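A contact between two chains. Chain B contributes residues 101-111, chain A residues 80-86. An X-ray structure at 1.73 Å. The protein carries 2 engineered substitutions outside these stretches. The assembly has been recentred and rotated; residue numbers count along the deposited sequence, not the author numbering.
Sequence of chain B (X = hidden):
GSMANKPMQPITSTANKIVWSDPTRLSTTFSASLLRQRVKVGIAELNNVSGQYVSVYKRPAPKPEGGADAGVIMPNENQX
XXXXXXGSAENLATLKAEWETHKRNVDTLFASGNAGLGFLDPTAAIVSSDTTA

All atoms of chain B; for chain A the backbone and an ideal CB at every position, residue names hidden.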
# COMPACT_ATOMS: atom_id res chain seq x y z
N THR B 101 -9.96 4.67 4.29
CA THR B 101 -9.34 5.71 5.14
C THR B 101 -7.84 5.62 5.15
O THR B 101 -7.15 6.65 5.12
CB THR B 101 -9.91 5.65 6.56
OG1 THR B 101 -11.34 5.83 6.49
CG2 THR B 101 -9.34 6.73 7.43
N HIS B 102 -7.34 4.39 5.20
CA HIS B 102 -5.89 4.16 5.16
C HIS B 102 -5.27 4.71 3.86
O HIS B 102 -4.19 5.30 3.88
CB HIS B 102 -5.65 2.64 5.38
CG HIS B 102 -4.25 2.19 5.12
ND1 HIS B 102 -3.32 2.03 6.13
CD2 HIS B 102 -3.63 1.80 3.98
CE1 HIS B 102 -2.20 1.53 5.63
NE2 HIS B 102 -2.35 1.43 4.32
N LYS B 103 -5.93 4.48 2.72
CA LYS B 103 -5.50 4.97 1.43
C LYS B 103 -5.41 6.52 1.49
O LYS B 103 -4.41 7.08 1.07
CB LYS B 103 -6.43 4.53 0.31
CG LYS B 103 -6.28 3.06 -0.13
CD LYS B 103 -7.11 2.79 -1.39
CE LYS B 103 -8.58 2.70 -1.03
NZ LYS B 103 -9.51 2.57 -2.21
N ARG B 104 -6.43 7.14 2.08
CA ARG B 104 -6.52 8.54 2.21
C ARG B 104 -5.38 9.10 3.03
O ARG B 104 -4.80 10.11 2.69
CB ARG B 104 -7.83 8.88 2.89
CG ARG B 104 -7.94 10.36 3.16
CD ARG B 104 -9.35 10.71 3.55
NE ARG B 104 -9.39 12.10 3.97
CZ ARG B 104 -10.47 12.68 4.46
NH1 ARG B 104 -11.59 12.01 4.65
NH2 ARG B 104 -10.39 13.96 4.80
N ASN B 105 -5.06 8.42 4.11
CA ASN B 105 -4.06 8.92 5.02
C ASN B 105 -2.66 8.71 4.40
O ASN B 105 -1.81 9.55 4.53
CB ASN B 105 -4.17 8.22 6.36
CG ASN B 105 -5.31 8.75 7.20
OD1 ASN B 105 -5.68 9.93 7.13
ND2 ASN B 105 -5.82 7.91 8.03
N VAL B 106 -2.44 7.58 3.74
CA VAL B 106 -1.21 7.37 3.05
C VAL B 106 -1.05 8.40 1.92
O VAL B 106 0.03 8.97 1.78
CB VAL B 106 -1.06 5.93 2.49
CG1 VAL B 106 0.25 5.87 1.69
CG2 VAL B 106 -1.09 4.87 3.59
N ASP B 107 -2.11 8.66 1.15
CA ASP B 107 -2.07 9.68 0.08
C ASP B 107 -1.62 11.02 0.64
O ASP B 107 -0.78 11.66 0.06
CB ASP B 107 -3.45 9.88 -0.61
CG ASP B 107 -3.88 8.71 -1.45
OD1 ASP B 107 -3.01 7.86 -1.79
OD2 ASP B 107 -5.12 8.62 -1.74
N THR B 108 -2.17 11.41 1.77
CA THR B 108 -1.80 12.74 2.38
C THR B 108 -0.30 12.89 2.58
O THR B 108 0.24 13.95 2.28
CB THR B 108 -2.62 12.99 3.67
OG1 THR B 108 -4.03 13.11 3.37
CG2 THR B 108 -2.17 14.21 4.39
N LEU B 109 0.36 11.84 3.06
CA LEU B 109 1.78 11.87 3.37
C LEU B 109 2.64 11.54 2.16
O LEU B 109 3.61 12.24 1.90
CB LEU B 109 2.12 10.92 4.48
CG LEU B 109 1.49 11.12 5.84
CD1 LEU B 109 2.00 10.07 6.82
CD2 LEU B 109 1.75 12.51 6.40
N PHE B 110 2.27 10.51 1.45
CA PHE B 110 3.07 10.03 0.32
C PHE B 110 2.66 10.57 -1.07
O PHE B 110 3.55 10.91 -1.88
CB PHE B 110 3.04 8.48 0.30
CG PHE B 110 3.82 7.89 -0.83
CD1 PHE B 110 5.17 7.70 -0.71
CD2 PHE B 110 3.18 7.55 -2.07
CE1 PHE B 110 5.92 7.16 -1.78
CE2 PHE B 110 3.92 7.02 -3.11
CZ PHE B 110 5.27 6.82 -2.98
N ALA B 111 1.37 10.56 -1.38
CA ALA B 111 0.89 10.91 -2.74
C ALA B 111 1.05 12.41 -3.03
O ALA B 111 1.61 12.82 -4.05
CB ALA B 111 -0.57 10.54 -2.92
N UNK A 80 -6.38 -4.19 11.20
CA UNK A 80 -5.13 -3.51 10.94
C UNK A 80 -4.80 -3.60 9.49
O UNK A 80 -5.07 -4.61 8.81
CB UNK A 80 -3.99 -4.09 11.78
N UNK A 81 -4.23 -2.50 9.02
CA UNK A 81 -3.80 -2.43 7.63
C UNK A 81 -2.36 -1.86 7.67
O UNK A 81 -2.18 -0.83 8.24
CB UNK A 81 -4.74 -1.57 6.78
N UNK A 82 -1.39 -2.59 7.09
CA UNK A 82 0.03 -2.17 7.09
C UNK A 82 0.52 -2.12 5.66
O UNK A 82 0.43 -3.12 4.94
CB UNK A 82 0.90 -3.12 7.92
N UNK A 83 1.01 -0.94 5.25
CA UNK A 83 1.52 -0.77 3.92
C UNK A 83 2.97 -0.34 4.04
O UNK A 83 3.29 0.61 4.74
CB UNK A 83 0.69 0.24 3.13
N UNK A 84 3.81 -0.98 3.24
CA UNK A 84 5.18 -0.54 3.13
C UNK A 84 5.42 -0.16 1.72
O UNK A 84 5.21 -1.01 0.85
CB UNK A 84 6.17 -1.61 3.59
N UNK A 85 5.93 1.06 1.52
CA UNK A 85 6.30 1.55 0.15
C UNK A 85 7.78 1.74 0.14
O UNK A 85 8.32 2.44 0.99
CB UNK A 85 5.59 2.85 -0.23
N UNK A 86 8.47 1.14 -0.83
CA UNK A 86 9.93 1.13 -0.79
C UNK A 86 10.48 1.37 -2.19
O UNK A 86 10.34 0.57 -3.13
CB UNK A 86 10.45 -0.19 -0.23

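Chain B lays one face of a helix over a strand of chain A, the two running in roughly the same direction at 34°, with axes 10.1 Å apart at their closest. His102(B), Val106(B) and Phe110(B), spaced four residues apart, point their CB atoms at the strand, and every second strand position, 81, 83 and 85, answers them.

Position 80 comes first, and its ideal CB has nothing of the helix within 5.5 Å. The extended backbone (-139/143) mildly favours beta-branching, but chain B sets no requirement, so much would be tolerated; the deposited residue is Ser80(A), which makes no contact here.

At position 81 CA-to-CB points toward the helix, and the ideal CB lies 3.9 Å from His102(B) ND1. What chain B offers is the flat face of an imidazole, which suits an aliphatic group, and phi/psi of -132/123 welcomes beta-branching. Valine, isoleucine or leucine would all be reasonable. The residue is Ile81(A), chi1 m, and its CG2 sits 3.5 Å from the centroid of the His102(B) ring, only 5° off the normal: a CH-pi contact squarely over the face.

Position 82 turns its CB away, with nothing of chain B on the side it faces, so a polar or charged chain fits. It is Arg82(A), whose side chain stays clear of the helix.

Position 83 points back toward chain B, and its ideal CB is 3.5 Å from His102(B) NE2 and 5.0 Å from Val106(B) CG2. A ring nitrogen so near asks for a short polar group; serine, threonine or perhaps cysteine could reach it, while strand geometry leans toward the beta-branched choice. Thr83(A) is found. With chi1 m, its OG1 lies at the edge of the imidazole, near the ring plane, and hydrogen-bonds His102(B) NE2 at 2.8 Å. The same ring is thus used twice, face for 81 and edge for 83.

Position 84 has no helix atom within 5.5 Å of its ideal CB, and a strand-former of almost any character would serve. Val84(A) occupies it.

Position 85 faces the helix again, but at 4.6 Å from Phe110(B) CE1 the ideal CB leaves room to fill. Val106(B) and Phe110(B) supply an apolar surface, calling for isoleucine, leucine or methionine. Ile85(A), extended through chi2 t, places CD1 4.0 Å from the Phe110(B) ring centroid, over its face, and 4.1 Å from Val106(B) CG1; its CG2 meets Phe110(B) CE1 at 3.7 Å.

Position 86 points away, leaving the choice free of the helix; it is Ser86(A).

Chain A (80-86) SIRTVIS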
# COMPACT_ATOMS: atom_id res chain seq x y z
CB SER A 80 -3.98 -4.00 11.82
OG SER A 80 -3.54 -5.30 11.52
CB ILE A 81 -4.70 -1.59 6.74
CG1 ILE A 81 -6.13 -2.09 6.87
CG2 ILE A 81 -4.09 -1.62 5.30
CD1 ILE A 81 -7.18 -1.50 5.98
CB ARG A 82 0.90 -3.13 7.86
CG ARG A 82 0.38 -3.47 9.23
CD ARG A 82 1.23 -4.55 9.89
NE ARG A 82 2.62 -4.05 9.90
CZ ARG A 82 3.21 -3.34 10.87
NH1 ARG A 82 2.58 -3.05 12.02
NH2 ARG A 82 4.47 -2.92 10.69
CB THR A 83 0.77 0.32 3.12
OG1 THR A 83 -0.53 -0.13 2.80
CG2 THR A 83 1.49 0.57 1.80
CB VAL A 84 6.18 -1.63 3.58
CG1 VAL A 84 7.61 -1.17 3.39
CG2 VAL A 84 5.95 -2.01 5.02
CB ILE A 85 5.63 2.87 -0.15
CG1 ILE A 85 4.14 2.63 -0.34
CG2 ILE A 85 6.19 3.52 -1.41
CD1 ILE A 85 3.29 3.90 -0.30
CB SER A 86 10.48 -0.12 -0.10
OG SER A 86 11.91 -0.20 -0.12
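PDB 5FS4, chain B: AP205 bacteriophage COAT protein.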